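Local coordinates for protein soluble lytic murein transglycosylase (PDB 5OHU) that probably cleaves the glycan strands of cell-wall peptidoglycan as a lytic transglycosylase of the Slt family, with both exolytic and endolytic turnover, at residues W182-Y194 / A236-R250. Residues are numbered along the deposited sequence; the frame is centred on the assembly and turned at random. Where two conformers were deposited one is given.
With PO4 (phosphate ion), chain B.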
loop_
_atom_site.group_PDB
_atom_site.type_symbol
_atom_site.label_atom_id
_atom_site.label_comp_id
_atom_site.label_asym_id
_atom_site.label_seq_id
_atom_site.Cartn_x
_atom_site.Cartn_y
_atom_site.Cartn_z
ATOM N N TRP A 182 19.469 -7.435 -23.353
ATOM C CA TRP A 182 20.174 -6.561 -22.424
ATOM C C TRP A 182 19.209 -5.769 -21.543
ATOM O O TRP A 182 19.369 -5.734 -20.318
ATOM C CB TRP A 182 21.098 -5.624 -23.202
ATOM C CG TRP A 182 21.898 -4.703 -22.315
ATOM C CD1 TRP A 182 21.622 -3.398 -22.043
ATOM C CD2 TRP A 182 23.086 -5.027 -21.579
ATOM N NE1 TRP A 182 22.573 -2.881 -21.189
ATOM C CE2 TRP A 182 23.484 -3.858 -20.893
ATOM C CE3 TRP A 182 23.856 -6.183 -21.444
ATOM C CZ2 TRP A 182 24.625 -3.815 -20.077
ATOM C CZ3 TRP A 182 24.986 -6.143 -20.631
ATOM C CH2 TRP A 182 25.362 -4.967 -19.962
ATOM N N LYS A 183 18.195 -5.128 -22.146
ATOM C CA LYS A 183 17.214 -4.403 -21.343
ATOM C C LYS A 183 16.608 -5.288 -20.271
ATOM O O LYS A 183 16.429 -4.860 -19.123
ATOM C CB LYS A 183 16.061 -3.877 -22.191
ATOM C CG LYS A 183 16.140 -2.525 -22.830
ATOM C CD LYS A 183 16.734 -2.625 -24.170
ATOM C CE LYS A 183 16.491 -1.354 -24.967
ATOM N NZ LYS A 183 16.727 -0.167 -24.080
ATOM N N ARG A 184 16.221 -6.509 -20.635
ATOM C CA ARG A 184 15.563 -7.340 -19.642
ATOM C C ARG A 184 16.548 -7.769 -18.566
ATOM O O ARG A 184 16.193 -7.863 -17.386
ATOM C CB ARG A 184 14.907 -8.558 -20.297
ATOM C CG ARG A 184 13.955 -9.249 -19.328
ATOM C CD ARG A 184 13.469 -10.585 -19.825
ATOM N NE ARG A 184 12.559 -11.169 -18.859
ATOM C CZ ARG A 184 12.052 -12.399 -18.936
ATOM N NH1 ARG A 184 12.361 -13.201 -19.950
ATOM N NH2 ARG A 184 11.234 -12.822 -17.992
ATOM N N LEU A 185 17.789 -8.042 -18.958
ATOM C CA LEU A 185 18.837 -8.320 -17.984
ATOM C C LEU A 185 18.909 -7.214 -16.942
ATOM O O LEU A 185 18.925 -7.479 -15.738
ATOM C CB LEU A 185 20.163 -8.491 -18.723
ATOM C CG LEU A 185 21.524 -8.677 -18.046
ATOM C CD1 LEU A 185 21.437 -9.350 -16.722
ATOM C CD2 LEU A 185 22.389 -9.514 -18.989
ATOM N N LYS A 186 18.906 -5.961 -17.392
ATOM C CA LYS A 186 18.968 -4.835 -16.471
ATOM C C LYS A 186 17.780 -4.855 -15.508
ATOM O O LYS A 186 17.949 -4.711 -14.285
ATOM C CB LYS A 186 19.025 -3.548 -17.290
ATOM C CG LYS A 186 19.272 -2.271 -16.525
ATOM C CD LYS A 186 19.482 -1.103 -17.495
ATOM C CE LYS A 186 18.889 0.193 -16.958
ATOM N NZ LYS A 186 19.194 1.359 -17.832
ATOM N N LEU A 187 16.573 -5.091 -16.043
ATOM C CA LEU A 187 15.377 -5.159 -15.209
ATOM C C LEU A 187 15.457 -6.308 -14.218
ATOM O O LEU A 187 15.008 -6.179 -13.072
ATOM C CB LEU A 187 14.140 -5.320 -16.088
ATOM C CG LEU A 187 13.888 -4.131 -17.000
ATOM C CD1 LEU A 187 12.776 -4.428 -18.006
ATOM C CD2 LEU A 187 13.534 -2.938 -16.130
ATOM N N ALA A 188 15.992 -7.452 -14.653
ATOM C CA ALA A 188 16.122 -8.584 -13.748
ATOM C C ALA A 188 17.125 -8.276 -12.646
ATOM O O ALA A 188 16.928 -8.656 -11.484
ATOM C CB ALA A 188 16.535 -9.837 -14.525
ATOM N N ALA A 189 18.213 -7.584 -12.998
ATOM C CA ALA A 189 19.205 -7.218 -11.998
ATOM C C ALA A 189 18.628 -6.217 -11.012
ATOM O O ALA A 189 18.879 -6.316 -9.806
ATOM C CB ALA A 189 20.455 -6.656 -12.683
ATOM N N GLU A 190 17.813 -5.276 -11.507
ATOM C CA GLU A 190 17.176 -4.296 -10.626
ATOM C C GLU A 190 16.239 -4.971 -9.632
ATOM O O GLU A 190 16.178 -4.588 -8.463
ATOM C CB GLU A 190 16.417 -3.260 -11.457
ATOM C CG GLU A 190 17.322 -2.266 -12.175
ATOM C CD GLU A 190 16.607 -1.461 -13.245
ATOM O OE1 GLU A 190 15.458 -1.810 -13.577
ATOM O OE2 GLU A 190 17.198 -0.490 -13.769
ATOM N N ALA A 191 15.491 -5.972 -10.081
ATOM C CA ALA A 191 14.545 -6.674 -9.228
ATOM C C ALA A 191 15.210 -7.750 -8.386
ATOM O O ALA A 191 14.504 -8.495 -7.695
ATOM C CB ALA A 191 13.434 -7.294 -10.076
ATOM N N ARG A 192 16.540 -7.855 -8.447
ATOM C CA ARG A 192 17.305 -8.816 -7.650
ATOM C C ARG A 192 16.943 -10.256 -7.992
ATOM O O ARG A 192 17.072 -11.145 -7.150
ATOM C CB ARG A 192 17.131 -8.570 -6.147
ATOM C CG ARG A 192 17.443 -7.159 -5.699
ATOM C CD ARG A 192 17.171 -6.952 -4.216
ATOM N NE ARG A 192 17.114 -5.529 -3.885
ATOM C CZ ARG A 192 18.092 -4.849 -3.284
ATOM N NH1 ARG A 192 19.216 -5.460 -2.932
ATOM N NH2 ARG A 192 17.943 -3.549 -3.039
ATOM N N ASN A 193 16.490 -10.504 -9.227
ATOM C CA ASN A 193 16.277 -11.864 -9.725
ATOM C C ASN A 193 17.502 -12.290 -10.538
ATOM O O ASN A 193 17.524 -12.235 -11.769
ATOM C CB ASN A 193 14.986 -11.937 -10.532
ATOM C CG ASN A 193 13.757 -11.739 -9.665
ATOM O OD1 ASN A 193 13.727 -12.176 -8.514
ATOM N ND2 ASN A 193 12.745 -11.065 -10.203
ATOM N N TYR A 194 18.538 -12.749 -9.825
ATOM C CA TYR A 194 19.837 -12.954 -10.469
ATOM C C TYR A 194 19.903 -14.241 -11.271
ATOM O O TYR A 194 20.673 -14.320 -12.233
ATOM C CB TYR A 194 20.963 -12.914 -9.437
ATOM C CG TYR A 194 20.937 -11.653 -8.599
ATOM C CD1 TYR A 194 21.083 -10.402 -9.194
ATOM C CD2 TYR A 194 20.763 -11.705 -7.217
ATOM C CE1 TYR A 194 21.056 -9.229 -8.432
ATOM C CE2 TYR A 194 20.734 -10.538 -6.445
ATOM C CZ TYR A 194 20.884 -9.305 -7.062
ATOM O OH TYR A 194 20.862 -8.151 -6.307
ATOM N N ALA A 236 27.294 -0.109 -22.526
ATOM C CA ALA A 236 27.130 -1.250 -21.638
ATOM C C ALA A 236 27.765 -0.967 -20.282
ATOM O O ALA A 236 27.134 -1.141 -19.233
ATOM C CB ALA A 236 27.738 -2.504 -22.272
ATOM N N THR A 237 29.011 -0.494 -20.291
ATOM C CA THR A 237 29.689 -0.187 -19.042
ATOM C C THR A 237 28.969 0.929 -18.287
ATOM O O THR A 237 28.837 0.874 -17.057
ATOM C CB THR A 237 31.146 0.157 -19.340
ATOM O OG1 THR A 237 31.754 -0.968 -20.004
ATOM C CG2 THR A 237 31.921 0.458 -18.065
ATOM N N ALA A 238 28.437 1.917 -19.010
ATOM C CA ALA A 238 27.658 2.963 -18.358
ATOM C C ALA A 238 26.386 2.412 -17.738
ATOM O O ALA A 238 25.972 2.876 -16.672
ATOM C CB ALA A 238 27.308 4.076 -19.352
ATOM N N ASP A 239 25.746 1.439 -18.394
ATOM C CA ASP A 239 24.582 0.782 -17.802
ATOM C C ASP A 239 24.967 0.000 -16.554
ATOM O O ASP A 239 24.272 0.062 -15.533
ATOM C CB ASP A 239 23.934 -0.147 -18.829
ATOM C CG ASP A 239 22.810 0.517 -19.590
ATOM O OD1 ASP A 239 22.102 1.359 -19.001
ATOM O OD2 ASP A 239 22.643 0.200 -20.784
ATOM N N VAL A 240 26.071 -0.741 -16.609
ATOM C CA VAL A 240 26.522 -1.457 -15.421
ATOM C C VAL A 240 26.723 -0.488 -14.267
ATOM O O VAL A 240 26.195 -0.682 -13.166
ATOM C CB VAL A 240 27.801 -2.251 -15.723
ATOM C CG1 VAL A 240 28.388 -2.801 -14.422
ATOM C CG2 VAL A 240 27.455 -3.383 -16.683
ATOM N N VAL A 241 27.462 0.592 -14.520
ATOM C CA VAL A 241 27.815 1.522 -13.457
ATOM C C VAL A 241 26.575 2.233 -12.934
ATOM O O VAL A 241 26.402 2.392 -11.720
ATOM C CB VAL A 241 28.890 2.497 -13.965
ATOM C CG1 VAL A 241 29.024 3.696 -13.040
ATOM C CG2 VAL A 241 30.216 1.751 -14.096
ATOM N N GLY A 242 25.672 2.626 -13.829
ATOM C CA GLY A 242 24.491 3.347 -13.383
ATOM C C GLY A 242 23.606 2.504 -12.494
ATOM O O GLY A 242 23.077 2.986 -11.486
ATOM N N LEU A 243 23.436 1.226 -12.852
ATOM C CA LEU A 243 22.685 0.317 -11.997
ATOM C C LEU A 243 23.339 0.211 -10.629
ATOM O O LEU A 243 22.664 0.293 -9.591
ATOM C CB LEU A 243 22.572 -1.062 -12.657
ATOM C CG LEU A 243 21.659 -2.039 -11.904
ATOM C CD1 LEU A 243 20.787 -2.785 -12.890
ATOM C CD2 LEU A 243 22.481 -3.009 -11.090
ATOM N N GLY A 244 24.665 0.059 -10.611
ATOM C CA GLY A 244 25.361 -0.065 -9.341
ATOM C C GLY A 244 25.253 1.183 -8.484
ATOM O O GLY A 244 25.065 1.098 -7.270
ATOM N N LEU A 245 25.338 2.362 -9.100
ATOM C CA LEU A 245 25.220 3.574 -8.293
ATOM C C LEU A 245 23.819 3.737 -7.731
ATOM O O LEU A 245 23.655 4.188 -6.593
ATOM C CB LEU A 245 25.615 4.815 -9.084
ATOM C CG LEU A 245 27.064 4.811 -9.537
ATOM C CD1 LEU A 245 27.280 5.761 -10.703
ATOM C CD2 LEU A 245 27.915 5.180 -8.356
ATOM N N ARG A 246 22.798 3.368 -8.505
ATOM C CA ARG A 246 21.429 3.446 -7.990
ATOM C C ARG A 246 21.232 2.475 -6.839
ATOM O O ARG A 246 20.582 2.805 -5.839
ATOM C CB ARG A 246 20.419 3.166 -9.109
ATOM C CG ARG A 246 19.811 4.444 -9.700
ATOM C CD ARG A 246 19.846 4.459 -11.209
ATOM N NE ARG A 246 19.416 3.188 -11.786
ATOM C CZ ARG A 246 19.803 2.730 -12.976
ATOM N NH1 ARG A 246 20.640 3.444 -13.730
ATOM N NH2 ARG A 246 19.353 1.554 -13.398
ATOM N N ARG A 247 21.786 1.272 -6.965
ATOM C CA ARG A 247 21.716 0.308 -5.875
ATOM C C ARG A 247 22.489 0.824 -4.668
ATOM O O ARG A 247 21.960 0.874 -3.551
ATOM C CB ARG A 247 22.260 -1.041 -6.362
ATOM C CG ARG A 247 22.347 -2.161 -5.318
ATOM C CD ARG A 247 20.992 -2.760 -4.903
ATOM N NE ARG A 247 20.037 -2.923 -6.002
ATOM C CZ ARG A 247 19.930 -4.020 -6.752
ATOM N NH1 ARG A 247 20.732 -5.052 -6.548
ATOM N NH2 ARG A 247 19.008 -4.090 -7.708
ATOM N N LEU A 248 23.729 1.267 -4.891
ATOM C CA LEU A 248 24.574 1.738 -3.799
ATOM C C LEU A 248 23.955 2.916 -3.068
ATOM O O LEU A 248 24.171 3.088 -1.858
ATOM C CB LEU A 248 25.948 2.129 -4.357
ATOM C CG LEU A 248 27.091 2.455 -3.407
ATOM C CD1 LEU A 248 27.410 1.245 -2.526
ATOM C CD2 LEU A 248 28.318 2.895 -4.224
ATOM N N ALA A 249 23.205 3.754 -3.782
ATOM C CA ALA A 249 22.600 4.914 -3.141
ATOM C C ALA A 249 21.648 4.532 -2.013
ATOM O O ALA A 249 21.420 5.341 -1.115
ATOM C CB ALA A 249 21.853 5.749 -4.175
ATOM N N ARG A 250 21.102 3.312 -2.030
ATOM C CA ARG A 250 20.131 2.929 -1.011
ATOM C C ARG A 250 20.768 2.881 0.373
ATOM O O ARG A 250 20.164 3.326 1.355
ATOM C CB ARG A 250 19.499 1.582 -1.371
ATOM C CG ARG A 250 18.488 1.053 -0.350
ATOM C CD ARG A 250 17.625 -0.066 -0.939
ATOM N NE ARG A 250 17.160 -1.013 0.074
ATOM C CZ ARG A 250 17.782 -2.151 0.365
ATOM N NH1 ARG A 250 18.892 -2.482 -0.281
ATOM N NH2 ARG A 250 17.297 -2.961 1.298
HETATM P P PO4 B . 10.736 -16.523 -19.067
HETATM O O1 PO4 B . 11.448 -17.689 -18.435
HETATM O O2 PO4 B . 10.366 -15.525 -18.003
HETATM O O3 PO4 B . 11.643 -15.904 -20.104
HETATM O O4 PO4 B . 9.475 -17.000 -19.745
HETATM O O HOH W 1 21.286 1.816 -15.757
HETATM O O HOH W 2 19.176 -0.137 -20.856
#
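Leu243 reaches between two turns of helix 182-190, its CD1 lying 3.6 Å from Glu190 CG and close to Ala189 CB and the aliphatic start of Lys186. A turn or two earlier, Trp182 CZ2 packs against Ala236 CB, and CH2 at the ring edge meets Val240 CG2; its CG, anti to the backbone N (chi1 -179°), carries the indole across to the partner helix. There Trp182 NE1 gives a nearly straight bond to Asp239 OD2 (3.1 Å), leaving in the indole plane but arriving from above the carboxylate plane. The other oxygen, OD1, takes a salt bridge from Lys186 NZ (3.1 Å), whose chain crosses Asp239 at about a right angle; NZ also forms a salt bridge with a phosphate ion, probably from the crystallisation liquor. The two helices run nearly parallel, 17° apart, within the all-helical superhelix characteristic of Slt70-like enzymes, and helix 208-219 touches both Trp182 and Leu243. Farther along, Glu190 OE2 forms a salt bridge with Arg246 NH2 at 3.0 Å, though the hydrogen bond within it is bent and weak. Arg247 bends at chi2 and chi3 to bring NH2 to Ala189 O (3.1 Å), a carbonyl that also accepts Arg192 N in the Schellman turn, from the opposite face. Arg247 NH1 makes a weak bond to Tyr194 OH, while the guanidinium of Arg192 stacks on that of Arg247, centres 4.0 Å apart and planes at 22°.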